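Local coordinates for endopolygalacturonase (Chondrostereum purpureum, PDB 1K5C), which probably hydrolyses the alpha-1,4 links between galacturonate units of polygalacturonate, the backbone of pectin, as an endo-acting glycoside hydrolase, at residues 33-38 and 61-66; 104-109 and 127-132; 110-115 and 134-139; 162-167 and 187-192. All coordinates share one frame; numbering follows the deposited sequence. Where two conformers were deposited one is given.

Contact 1 (33-38 and 61-66); sequences LVLNPD and FTIDGT
F61 has its CG anti to the backbone N (chi1 173°), as L33 does, and the two side chains therefore lie side by side, pointing the same way from one face of a parallel strand pair. L33 CG sits at the ring edge, in its plane, while its methyl CD2 comes to 3.6 Å from F61 CD1. L35 takes the other setting, with CG anti to the carbonyl carbon (chi1 -64°), and its CD1 approaches the same ring obliquely, 3.8 Å from F61 CE1. Replacing F61 by an alanine would probably open a gap beside L33 CD2 and L35 CD1 and leave F77 without the ring it meets. Further along, I63 CG1 packs on L35 CB, and P37 crosses the isoleucine at about a right angle.

Three backbone bonds set the register: T62 N to L33 O (3.0 Å), L35 N to T62 O (2.9 Å) and D64 N to L35 O (3.1 Å). P37 has no N-H to continue them; its CD stands 3.4 Å from D64 O, and a water instead donates to both D64 O and P37 O. A second water joins P37 O to T66 N. The strand axes, 6° apart and 4.8 Å at their closest, together with the pairing of L33 with F61 through L35 with I63, show adjacent coils stacked in parallel and in register, characteristic of the parallel beta-helix of family 28 glycoside hydrolases.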
loop_
_atom_site.group_PDB
_atom_site.type_symbol
_atom_site.label_atom_id
_atom_site.label_comp_id
_atom_site.label_asym_id
_atom_site.label_seq_id
_atom_site.Cartn_x
_atom_site.Cartn_y
_atom_site.Cartn_z
ATOM N N LEU A 33 2.601 3.621 21.301
ATOM C CA LEU A 33 3.390 4.870 21.179
ATOM C C LEU A 33 2.580 5.821 20.337
ATOM O O LEU A 33 2.368 5.574 19.162
ATOM C CB LEU A 33 4.747 4.539 20.586
ATOM C CG LEU A 33 5.651 5.789 20.342
ATOM C CD1 LEU A 33 5.865 6.555 21.670
ATOM C CD2 LEU A 33 6.979 5.359 19.765
ATOM N N VAL A 34 2.115 6.892 20.977
ATOM C CA VAL A 34 1.223 7.874 20.335
ATOM C C VAL A 34 1.872 9.247 20.414
ATOM O O VAL A 34 2.199 9.737 21.479
ATOM C CB VAL A 34 -0.137 7.891 21.033
ATOM C CG1 VAL A 34 -1.075 8.953 20.428
ATOM C CG2 VAL A 34 -0.812 6.489 20.899
ATOM N N LEU A 35 2.036 9.874 19.234
ATOM C CA LEU A 35 2.596 11.215 19.155
ATOM C C LEU A 35 1.601 12.154 18.499
ATOM O O LEU A 35 1.134 11.888 17.387
ATOM C CB LEU A 35 3.911 11.231 18.350
ATOM C CG LEU A 35 5.072 10.443 18.956
ATOM C CD1 LEU A 35 6.171 10.210 17.925
ATOM C CD2 LEU A 35 5.612 11.148 20.214
ATOM N N ASN A 36 1.334 13.282 19.202
ATOM C CA ASN A 36 0.457 14.334 18.690
ATOM C C ASN A 36 1.253 15.641 18.681
ATOM O O ASN A 36 1.108 16.475 19.602
ATOM C CB ASN A 36 -0.808 14.491 19.556
ATOM C CG ASN A 36 -1.708 13.289 19.400
ATOM O OD1 ASN A 36 -2.162 12.980 18.303
ATOM N ND2 ASN A 36 -1.982 12.580 20.493
ATOM N N PRO A 37 2.159 15.803 17.732
ATOM C CA PRO A 37 3.073 16.979 17.796
ATOM C C PRO A 37 2.341 18.270 17.449
ATOM O O PRO A 37 1.308 18.302 16.788
ATOM C CB PRO A 37 4.145 16.656 16.738
ATOM C CG PRO A 37 3.911 15.237 16.337
ATOM C CD PRO A 37 2.465 14.960 16.590
ATOM N N ASP A 38 2.977 19.371 17.906
ATOM C CA ASP A 38 2.500 20.710 17.534
ATOM C C ASP A 38 2.470 20.877 16.026
ATOM O O ASP A 38 3.274 20.254 15.254
ATOM C CB ASP A 38 3.451 21.773 18.085
ATOM C CG ASP A 38 3.387 22.012 19.595
ATOM O OD1 ASP A 38 2.740 21.267 20.302
ATOM O OD2 ASP A 38 4.017 23.011 20.013
ATOM N N PHE A 61 1.790 2.176 16.830
ATOM C CA PHE A 61 2.377 3.514 16.748
ATOM C C PHE A 61 1.404 4.372 15.974
ATOM O O PHE A 61 1.026 3.966 14.870
ATOM C CB PHE A 61 3.727 3.456 16.011
ATOM C CG PHE A 61 4.331 4.838 15.740
ATOM C CD1 PHE A 61 4.999 5.502 16.724
ATOM C CD2 PHE A 61 4.184 5.449 14.487
ATOM C CE1 PHE A 61 5.559 6.760 16.466
ATOM C CE2 PHE A 61 4.774 6.671 14.244
ATOM C CZ PHE A 61 5.454 7.339 15.248
ATOM N N THR A 62 1.032 5.519 16.517
ATOM C CA THR A 62 0.182 6.482 15.815
ATOM C C THR A 62 0.832 7.865 15.906
ATOM O O THR A 62 1.154 8.299 17.019
ATOM C CB THR A 62 -1.211 6.566 16.434
ATOM O OG1 THR A 62 -1.835 5.268 16.412
ATOM C CG2 THR A 62 -2.130 7.496 15.639
ATOM N N ILE A 63 0.940 8.538 14.773
ATOM C CA ILE A 63 1.358 9.941 14.774
ATOM C C ILE A 63 0.315 10.702 13.974
ATOM O O ILE A 63 -0.131 10.282 12.899
ATOM C CB ILE A 63 2.798 10.104 14.245
ATOM C CG1 ILE A 63 3.241 11.588 14.366
ATOM C CG2 ILE A 63 3.003 9.558 12.836
ATOM C CD1 ILE A 63 4.724 11.767 14.243
ATOM N N ASP A 64 -0.131 11.822 14.577
ATOM C CA ASP A 64 -1.213 12.635 13.991
ATOM C C ASP A 64 -0.853 14.077 14.203
ATOM O O ASP A 64 -0.703 14.504 15.359
ATOM C CB ASP A 64 -2.524 12.274 14.673
ATOM C CG ASP A 64 -3.742 12.937 14.093
ATOM O OD1 ASP A 64 -3.629 13.642 13.094
ATOM O OD2 ASP A 64 -4.831 12.715 14.681
ATOM N N GLY A 65 -0.712 14.851 13.133
ATOM C CA GLY A 65 -0.433 16.280 13.279
ATOM C C GLY A 65 -0.540 16.937 11.898
ATOM O O GLY A 65 -0.765 16.258 10.894
ATOM N N THR A 66 -0.364 18.253 11.913
ATOM C CA THR A 66 -0.542 19.101 10.750
ATOM C C THR A 66 0.830 19.657 10.352
ATOM O O THR A 66 1.529 20.251 11.164
ATOM C CB THR A 66 -1.516 20.249 11.029
ATOM O OG1 THR A 66 -2.785 19.677 11.380
ATOM C CG2 THR A 66 -1.675 21.167 9.821
HETATM O O HOH W 1 -0.242 19.317 14.545
HETATM O O HOH W 2 -0.957 16.743 16.924
#

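Contact 2 (104-109 and 127-132)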
loop_
_atom_site.group_PDB
_atom_site.type_symbol
_atom_site.label_atom_id
_atom_site.label_comp_id
_atom_site.label_asym_id
_atom_site.label_seq_id
_atom_site.Cartn_x
_atom_site.Cartn_y
_atom_site.Cartn_z
ATOM N N LYS A 104 -1.500 10.048 10.308
ATOM C CA LYS A 104 -2.656 10.857 10.041
ATOM C C LYS A 104 -2.244 12.330 9.937
ATOM O O LYS A 104 -1.252 12.751 10.566
ATOM C CB LYS A 104 -3.689 10.744 11.205
ATOM C CG LYS A 104 -4.160 9.374 11.506
ATOM C CD LYS A 104 -5.289 9.434 12.513
ATOM C CE LYS A 104 -5.271 8.377 13.537
ATOM N NZ LYS A 104 -6.507 8.658 14.346
ATOM N N GLY A 105 -3.065 13.117 9.264
ATOM C CA GLY A 105 -2.874 14.563 9.208
ATOM C C GLY A 105 -2.148 14.950 7.912
ATOM O O GLY A 105 -2.608 14.646 6.822
ATOM N N SER A 106 -1.017 15.644 8.054
ATOM C CA SER A 106 -0.306 16.134 6.871
ATOM C C SER A 106 1.164 16.357 7.239
ATOM O O SER A 106 1.564 16.350 8.391
ATOM C CB SER A 106 -0.925 17.434 6.346
ATOM O OG SER A 106 -1.032 18.413 7.418
ATOM N N GLY A 107 1.953 16.603 6.187
ATOM C CA GLY A 107 3.372 16.849 6.319
ATOM C C GLY A 107 4.190 15.953 5.414
ATOM O O GLY A 107 3.706 15.494 4.369
ATOM N N THR A 108 5.426 15.710 5.826
ATOM C CA THR A 108 6.417 14.964 5.054
ATOM C C THR A 108 7.150 14.026 5.989
ATOM O O THR A 108 7.690 14.484 7.003
ATOM C CB THR A 108 7.427 15.906 4.361
ATOM O OG1 THR A 108 6.699 16.808 3.530
ATOM C CG2 THR A 108 8.404 15.180 3.480
ATOM N N TYR A 109 7.147 12.741 5.661
ATOM C CA TYR A 109 7.748 11.672 6.447
ATOM C C TYR A 109 8.841 11.046 5.611
ATOM O O TYR A 109 8.564 10.548 4.507
ATOM C CB TYR A 109 6.687 10.595 6.816
ATOM C CG TYR A 109 5.721 11.121 7.871
ATOM C CD1 TYR A 109 4.773 12.078 7.614
ATOM C CD2 TYR A 109 5.884 10.679 9.196
ATOM C CE1 TYR A 109 3.939 12.581 8.629
ATOM C CE2 TYR A 109 5.074 11.186 10.205
ATOM C CZ TYR A 109 4.099 12.125 9.925
ATOM O OH TYR A 109 3.329 12.599 10.951
ATOM N N THR A 127 -6.245 12.545 6.062
ATOM C CA THR A 127 -5.351 13.715 5.962
ATOM C C THR A 127 -6.166 15.028 6.137
ATOM O O THR A 127 -7.371 15.070 5.969
ATOM C CB THR A 127 -4.620 13.770 4.607
ATOM O OG1 THR A 127 -5.687 13.795 3.612
ATOM C CG2 THR A 127 -3.734 12.572 4.398
ATOM N N ASP A 128 -5.388 16.079 6.471
ATOM C CA ASP A 128 -5.957 17.432 6.535
ATOM C C ASP A 128 -5.284 18.371 5.564
ATOM O O ASP A 128 -5.666 19.583 5.557
ATOM C CB ASP A 128 -5.926 17.996 7.967
ATOM C CG ASP A 128 -4.545 18.281 8.505
ATOM O OD1 ASP A 128 -3.544 17.790 7.948
ATOM O OD2 ASP A 128 -4.494 19.082 9.482
ATOM N N ALA A 129 -4.368 17.915 4.762
ATOM C CA ALA A 129 -3.602 18.676 3.778
ATOM C C ALA A 129 -2.681 17.649 3.104
ATOM O O ALA A 129 -2.817 16.442 3.362
ATOM C CB ALA A 129 -2.815 19.828 4.377
ATOM N N HIS A 130 -1.736 18.082 2.271
ATOM C CA HIS A 130 -0.948 17.063 1.573
ATOM C C HIS A 130 -0.076 16.281 2.556
ATOM O O HIS A 130 0.500 16.829 3.502
ATOM C CB HIS A 130 -0.058 17.729 0.513
ATOM C CG HIS A 130 0.272 16.736 -0.599
ATOM N ND1 HIS A 130 -0.574 16.679 -1.699
ATOM C CD2 HIS A 130 1.009 15.686 -0.795
ATOM C CE1 HIS A 130 -0.264 15.759 -2.576
ATOM N NE2 HIS A 130 0.764 15.135 -2.000
ATOM N N LEU A 131 0.032 14.972 2.312
ATOM C CA LEU A 131 0.861 14.066 3.100
ATOM C C LEU A 131 1.798 13.323 2.160
ATOM O O LEU A 131 1.312 12.653 1.233
ATOM C CB LEU A 131 -0.051 13.119 3.904
ATOM C CG LEU A 131 0.714 12.096 4.761
ATOM C CD1 LEU A 131 1.530 12.769 5.874
ATOM C CD2 LEU A 131 -0.296 11.155 5.406
ATOM N N THR A 132 3.097 13.448 2.409
ATOM C CA THR A 132 4.114 12.824 1.583
ATOM C C THR A 132 4.908 11.853 2.415
ATOM O O THR A 132 5.416 12.225 3.497
ATOM C CB THR A 132 5.074 13.871 0.988
ATOM O OG1 THR A 132 4.279 14.735 0.148
ATOM C CG2 THR A 132 6.149 13.236 0.125
HETATM O O HOH W 3 3.268 16.670 1.773
#
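S106 and D128 face each other across a corner where both chains change sheets. The serine OG stands between its own backbone N and carbonyl carbon (chi1 52°) and donates to D128 OD1 at 2.6 Å, meeting the carboxylate on its syn side and 20° out of its plane. The same OG is bonded to G67 N, and D128 OD2 is bonded to T66 OG1, which links a third coil to the pair. S106 CB also rests on A129 CB, 3.6 Å away. An alanine in place of S106 would probably leave D128 OD1 and G67 N without this partner, its CB contact with A129 remaining.

Beyond the corner Y109 and L131 approach obliquely, with L131 CD1 the same 3.7 Å from Y109 CD1 and from CE1. T132 O lies at the edge of the tyrosine ring and accepts from Y109 N at 2.8 Å. G107 is gripped twice, its N donating to H130 O (3.1 Å) and its O accepting from T132 N (2.9 Å); a water also joins G107 O to T132 OG1. G105 and G107 adopt backbone angles at which any side chain would collide with the carbonyl oxygen of the residue before. Such stacked corners, glycine-bearing here, join successive sheets of a parallel beta-helix.

Contact 3 (110-115 and 134-139)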
loop_
_atom_site.group_PDB
_atom_site.type_symbol
_atom_site.label_atom_id
_atom_site.label_comp_id
_atom_site.label_asym_id
_atom_site.label_seq_id
_atom_site.Cartn_x
_atom_site.Cartn_y
_atom_site.Cartn_z
ATOM N N LYS A 110 10.083 11.041 6.142
ATOM C CA LYS A 110 11.216 10.591 5.314
ATOM C C LYS A 110 12.109 9.602 6.023
ATOM O O LYS A 110 12.396 9.704 7.213
ATOM C CB LYS A 110 12.097 11.855 4.988
ATOM C CG LYS A 110 11.354 12.974 4.285
ATOM C CD LYS A 110 11.958 14.359 4.431
ATOM C CE LYS A 110 11.654 14.955 5.881
ATOM N NZ LYS A 110 12.221 16.358 5.808
ATOM N N LYS A 111 12.639 8.660 5.220
ATOM C CA LYS A 111 13.883 7.940 5.553
ATOM C C LYS A 111 13.828 7.230 6.876
ATOM O O LYS A 111 14.638 7.395 7.788
ATOM C CB LYS A 111 15.076 8.909 5.488
ATOM C CG LYS A 111 15.399 9.351 4.055
ATOM C CD LYS A 111 16.039 8.201 3.266
ATOM C CE LYS A 111 16.591 8.591 1.935
ATOM N NZ LYS A 111 17.355 7.373 1.463
ATOM N N PHE A 112 12.802 6.345 7.016
ATOM C CA PHE A 112 12.841 5.352 8.097
ATOM C C PHE A 112 12.399 4.016 7.520
ATOM O O PHE A 112 11.900 3.920 6.388
ATOM C CB PHE A 112 12.003 5.772 9.313
ATOM C CG PHE A 112 10.535 5.966 9.023
ATOM C CD1 PHE A 112 9.655 4.898 9.061
ATOM C CD2 PHE A 112 10.066 7.265 8.743
ATOM C CE1 PHE A 112 8.287 5.109 8.861
ATOM C CE2 PHE A 112 8.726 7.475 8.533
ATOM C CZ PHE A 112 7.834 6.400 8.569
ATOM N N GLU A 113 12.577 2.986 8.347
ATOM C CA GLU A 113 12.253 1.611 7.953
ATOM C C GLU A 113 11.278 1.020 8.957
ATOM O O GLU A 113 11.425 1.201 10.167
ATOM C CB GLU A 113 13.534 0.769 7.931
ATOM C CG GLU A 113 13.276 -0.736 7.742
ATOM C CD GLU A 113 14.539 -1.496 7.524
ATOM O OE1 GLU A 113 15.301 -1.216 6.622
ATOM O OE2 GLU A 113 14.727 -2.482 8.218
ATOM N N VAL A 114 10.296 0.310 8.427
ATOM C CA VAL A 114 9.467 -0.608 9.203
ATOM C C VAL A 114 10.015 -2.001 8.943
ATOM O O VAL A 114 10.046 -2.428 7.784
ATOM C CB VAL A 114 7.987 -0.483 8.776
ATOM C CG1 VAL A 114 7.181 -1.579 9.421
ATOM C CG2 VAL A 114 7.492 0.940 9.117
ATOM N N LEU A 115 10.463 -2.654 10.004
ATOM C CA LEU A 115 11.081 -3.981 9.900
ATOM C C LEU A 115 10.125 -5.016 10.519
ATOM O O LEU A 115 9.733 -4.896 11.699
ATOM C CB LEU A 115 12.399 -3.975 10.663
ATOM C CG LEU A 115 13.115 -5.331 10.770
ATOM C CD1 LEU A 115 13.563 -5.854 9.379
ATOM C CD2 LEU A 115 14.333 -5.213 11.675
ATOM N N ASP A 134 8.293 9.536 1.907
ATOM C CA ASP A 134 9.406 9.602 0.952
ATOM C C ASP A 134 10.581 8.824 1.490
ATOM O O ASP A 134 11.103 9.142 2.569
ATOM C CB ASP A 134 9.732 11.099 0.712
ATOM C CG ASP A 134 10.773 11.338 -0.372
ATOM O OD1 ASP A 134 11.492 10.415 -0.758
ATOM O OD2 ASP A 134 10.779 12.484 -0.879
ATOM N N GLY A 135 10.999 7.784 0.776
ATOM C CA GLY A 135 12.224 7.077 1.175
ATOM C C GLY A 135 12.027 6.171 2.373
ATOM O O GLY A 135 12.978 5.961 3.124
ATOM N N ILE A 136 10.832 5.605 2.510
ATOM C CA ILE A 136 10.510 4.653 3.570
ATOM C C ILE A 136 10.712 3.237 3.030
ATOM O O ILE A 136 10.294 2.933 1.918
ATOM C CB ILE A 136 9.095 4.896 4.083
ATOM C CG1 ILE A 136 9.096 6.325 4.803
ATOM C CG2 ILE A 136 8.636 3.810 5.066
ATOM C CD1 ILE A 136 7.669 6.731 5.009
ATOM N N THR A 137 11.324 2.396 3.871
ATOM C CA THR A 137 11.464 0.979 3.532
ATOM C C THR A 137 10.547 0.154 4.435
ATOM O O THR A 137 10.634 0.305 5.675
ATOM C CB THR A 137 12.908 0.509 3.715
ATOM O OG1 THR A 137 13.744 1.243 2.811
ATOM C CG2 THR A 137 13.081 -0.974 3.466
ATOM N N VAL A 138 9.727 -0.703 3.854
ATOM C CA VAL A 138 9.008 -1.743 4.613
ATOM C C VAL A 138 9.768 -3.037 4.298
ATOM O O VAL A 138 9.641 -3.586 3.192
ATOM C CB VAL A 138 7.522 -1.842 4.228
ATOM C CG1 VAL A 138 6.898 -3.030 4.963
ATOM C CG2 VAL A 138 6.828 -0.531 4.566
ATOM N N ASP A 139 10.593 -3.476 5.251
ATOM C CA ASP A 139 11.367 -4.695 5.079
ATOM C C ASP A 139 10.691 -5.812 5.879
ATOM O O ASP A 139 10.933 -5.974 7.075
ATOM C CB ASP A 139 12.819 -4.528 5.515
ATOM C CG ASP A 139 13.626 -5.762 5.260
ATOM O OD1 ASP A 139 13.046 -6.840 5.003
ATOM O OD2 ASP A 139 14.887 -5.665 5.307
HETATM O O HOH W 4 16.425 -4.309 6.894
#
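E113-L115 and T137-D139 pair in parallel, the axes of the short strands 4.6 Å apart at closest and 11° from parallel; K110 and D134 are already paired before the bend. V114 grips the other strand with both its backbone groups: V114 N donates to T137 O at 2.8 Å, and V114 O accepts from D139 N, also at 2.8 Å. At the bend the two chains turn together, K111 and G135 both having positive phi (57° and 76°), and K111 N to D134 O (3.1 Å) and T137 N to F112 O (3.0 Å) hold register through it.

Inside, F112 and I136 run side by side. I136 CG1 lies over one face of the ring, 4.0 Å from its centroid, a CH-pi contact offset toward the rim, and I136 CD1 touches F112 CZ at 3.6 Å. F77 meets the same ring edge-to-face. On the other side of the strands E113 and D139 also run alongside; E113 OE2 and D139 OD2, 4.3 Å apart, share one water that donates to both, which probably softens their repulsion. D139 OD1 has a further partner in F141 N. A backbone bend repeated at the same place in two neighbouring coils, with F112 and I136 stacked in the apolar interior, is characteristic of the parallel beta-helix.

Contact 4 (162-167 and 187-192); sequences VTIQNC and ENNQCS
I164-C167 and E187-Q190 make a largely polar, backbone-dominated contact between neighbouring coils of the beta-helix, at a bend where strands 162-165 and 190-192 lie on different sides of it. Both chains turn through a residue of positive phi, N166 (61°) and N188 (59°), and these two side chains run side by side, N166 OD1 3.7 Å from N188 CB.

The buried N189 amide supplies the side-chain bonding. Its CG is anti to the carbonyl carbon (chi1 -57°), and from there the two ends of the amide reach the end of the other strand (I164) and the residue after its bend (C167). N189 ND2 donates to I164 O at 3.1 Å, in the plane of its own amide but from above the I164 carbonyl plane. N189 OD1 accepts from C167 N at 2.8 Å. I164 O also takes E187 N, at 2.9 Å and in the carbonyl plane, so two donors hold one oxygen. Main-chain bonds complete the join: N166 N to E187 O (3.2 Å) before N189, and Q190 N to C167 O (2.8 Å) after it.

On the outer side one water donates to Q165 OE1 and E187 OE1, and another links C167 O, N188 O and Q190 NE2. Q165 NE2 and N166 ND2 turn to D134 on the preceding coil, and E187 OE1 has a salt bridge to R185. C191 is disulfide-bonded to C175. The chemistry implies that one buried amide, held at both ends and so probably fixed in rotation, gives C167 N an acceptor in the bend and I164 O a second donor.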
loop_
_atom_site.group_PDB
_atom_site.type_symbol
_atom_site.label_atom_id
_atom_site.label_comp_id
_atom_site.label_asym_id
_atom_site.label_seq_id
_atom_site.Cartn_x
_atom_site.Cartn_y
_atom_site.Cartn_z
ATOM N N VAL A 162 -2.339 12.377 -1.050
ATOM C CA VAL A 162 -1.174 11.611 -0.587
ATOM C C VAL A 162 -0.190 11.387 -1.718
ATOM O O VAL A 162 -0.599 11.054 -2.850
ATOM C CB VAL A 162 -1.678 10.245 -0.043
ATOM C CG1 VAL A 162 -0.499 9.278 0.180
ATOM C CG2 VAL A 162 -2.457 10.444 1.233
ATOM N N THR A 163 1.107 11.510 -1.405
ATOM C CA THR A 163 2.160 11.104 -2.299
ATOM C C THR A 163 3.072 10.127 -1.554
ATOM O O THR A 163 3.512 10.458 -0.444
ATOM C CB THR A 163 2.988 12.321 -2.783
ATOM O OG1 THR A 163 2.069 13.140 -3.499
ATOM C CG2 THR A 163 4.181 11.890 -3.665
ATOM N N ILE A 164 3.348 8.966 -2.152
ATOM C CA ILE A 164 4.274 7.995 -1.620
ATOM C C ILE A 164 5.326 7.784 -2.705
ATOM O O ILE A 164 4.961 7.364 -3.832
ATOM C CB ILE A 164 3.546 6.675 -1.248
ATOM C CG1 ILE A 164 2.565 6.965 -0.090
ATOM C CG2 ILE A 164 4.547 5.574 -0.923
ATOM C CD1 ILE A 164 1.556 5.859 0.156
ATOM N N GLN A 165 6.582 8.127 -2.392
ATOM C CA GLN A 165 7.609 8.145 -3.452
ATOM C C GLN A 165 8.916 7.645 -2.870
ATOM O O GLN A 165 9.220 7.816 -1.667
ATOM C CB GLN A 165 7.781 9.527 -4.061
ATOM C CG GLN A 165 8.167 10.619 -3.048
ATOM C CD GLN A 165 8.185 12.019 -3.673
ATOM O OE1 GLN A 165 7.484 12.294 -4.613
ATOM N NE2 GLN A 165 9.001 12.896 -3.054
ATOM N N ASN A 166 9.744 7.052 -3.769
ATOM C CA ASN A 166 11.099 6.653 -3.397
ATOM C C ASN A 166 11.104 5.610 -2.260
ATOM O O ASN A 166 12.124 5.482 -1.566
ATOM C CB ASN A 166 12.027 7.829 -3.001
ATOM C CG ASN A 166 12.002 8.897 -4.063
ATOM O OD1 ASN A 166 12.096 8.623 -5.254
ATOM N ND2 ASN A 166 11.878 10.152 -3.632
ATOM N N CYS A 167 10.046 4.837 -2.121
ATOM C CA CYS A 167 9.953 3.825 -1.060
ATOM C C CYS A 167 10.327 2.452 -1.597
ATOM O O CYS A 167 10.378 2.213 -2.833
ATOM C CB CYS A 167 8.537 3.830 -0.489
ATOM S SG CYS A 167 8.104 5.343 0.411
ATOM N N GLU A 187 4.884 7.019 -6.746
ATOM C CA GLU A 187 5.880 7.302 -7.767
ATOM C C GLU A 187 7.289 6.852 -7.337
ATOM O O GLU A 187 7.758 7.124 -6.233
ATOM C CB GLU A 187 5.905 8.813 -8.095
ATOM C CG GLU A 187 6.884 9.160 -9.207
ATOM C CD GLU A 187 6.653 10.523 -9.831
ATOM O OE1 GLU A 187 6.049 11.403 -9.208
ATOM O OE2 GLU A 187 7.144 10.712 -10.977
ATOM N N ASN A 188 7.980 6.191 -8.283
ATOM C CA ASN A 188 9.414 5.860 -8.113
ATOM C C ASN A 188 9.645 4.994 -6.888
ATOM O O ASN A 188 10.659 5.155 -6.178
ATOM C CB ASN A 188 10.273 7.128 -8.089
ATOM C CG ASN A 188 10.262 7.884 -9.402
ATOM O OD1 ASN A 188 9.782 7.387 -10.438
ATOM N ND2 ASN A 188 10.726 9.111 -9.406
ATOM N N ASN A 189 8.760 4.013 -6.679
ATOM C CA ASN A 189 8.907 3.034 -5.610
ATOM C C ASN A 189 9.382 1.678 -6.170
ATOM O O ASN A 189 9.240 1.440 -7.369
ATOM C CB ASN A 189 7.550 2.847 -4.878
ATOM C CG ASN A 189 7.068 4.161 -4.355
ATOM O OD1 ASN A 189 7.584 4.730 -3.404
ATOM N ND2 ASN A 189 6.013 4.680 -4.981
ATOM N N GLN A 190 9.899 0.843 -5.279
ATOM C CA GLN A 190 10.350 -0.509 -5.639
ATOM C C GLN A 190 9.591 -1.523 -4.775
ATOM O O GLN A 190 9.629 -1.415 -3.531
ATOM C CB GLN A 190 11.837 -0.644 -5.372
ATOM C CG GLN A 190 12.656 0.230 -6.345
ATOM C CD GLN A 190 14.060 0.216 -5.811
ATOM O OE1 GLN A 190 14.741 -0.807 -5.755
ATOM N NE2 GLN A 190 14.463 1.406 -5.434
ATOM N N CYS A 191 8.926 -2.467 -5.413
ATOM C CA CYS A 191 8.107 -3.481 -4.779
ATOM C C CYS A 191 8.616 -4.855 -5.117
ATOM O O CYS A 191 8.779 -5.134 -6.314
ATOM C CB CYS A 191 6.652 -3.351 -5.317
ATOM S SG CYS A 191 5.844 -1.773 -5.079
ATOM N N SER A 192 8.822 -5.730 -4.129
ATOM C CA SER A 192 9.228 -7.103 -4.443
ATOM C C SER A 192 8.597 -8.064 -3.443
ATOM O O SER A 192 8.326 -7.722 -2.283
ATOM C CB SER A 192 10.748 -7.257 -4.448
ATOM O OG SER A 192 11.282 -6.949 -3.186
HETATM O O HOH W 5 5.778 12.078 -6.585
HETATM O O HOH W 6 13.621 6.441 -6.296
HETATM O O HOH W 7 12.387 3.391 -4.581
#

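Overall arrangement
From the N terminus, contact 1 closes a loop of 22 intervening residues by setting 61-66 beside 33-38. Contact 2 opens only afterwards, yet touches it: G65 O probably bonds to S106 N. Contacts 2 and 3 close loops of 17 and 18 residues and cross, their segments alternating, because both pair strand 108-115 with strand 130-139; Y109 O, probably bonded to D134 N, joins them. Contact 4 follows in series, closing 19 residues: L131 O meets T163 N beside contact 2, and I136 O of contact 3 packs on C167 CB. Contact 1 belongs to the sheet holding 33-35 and 61-65; contact 4 joins strand 162-170 to 184-187 and 190-192, further along the same stack of coils.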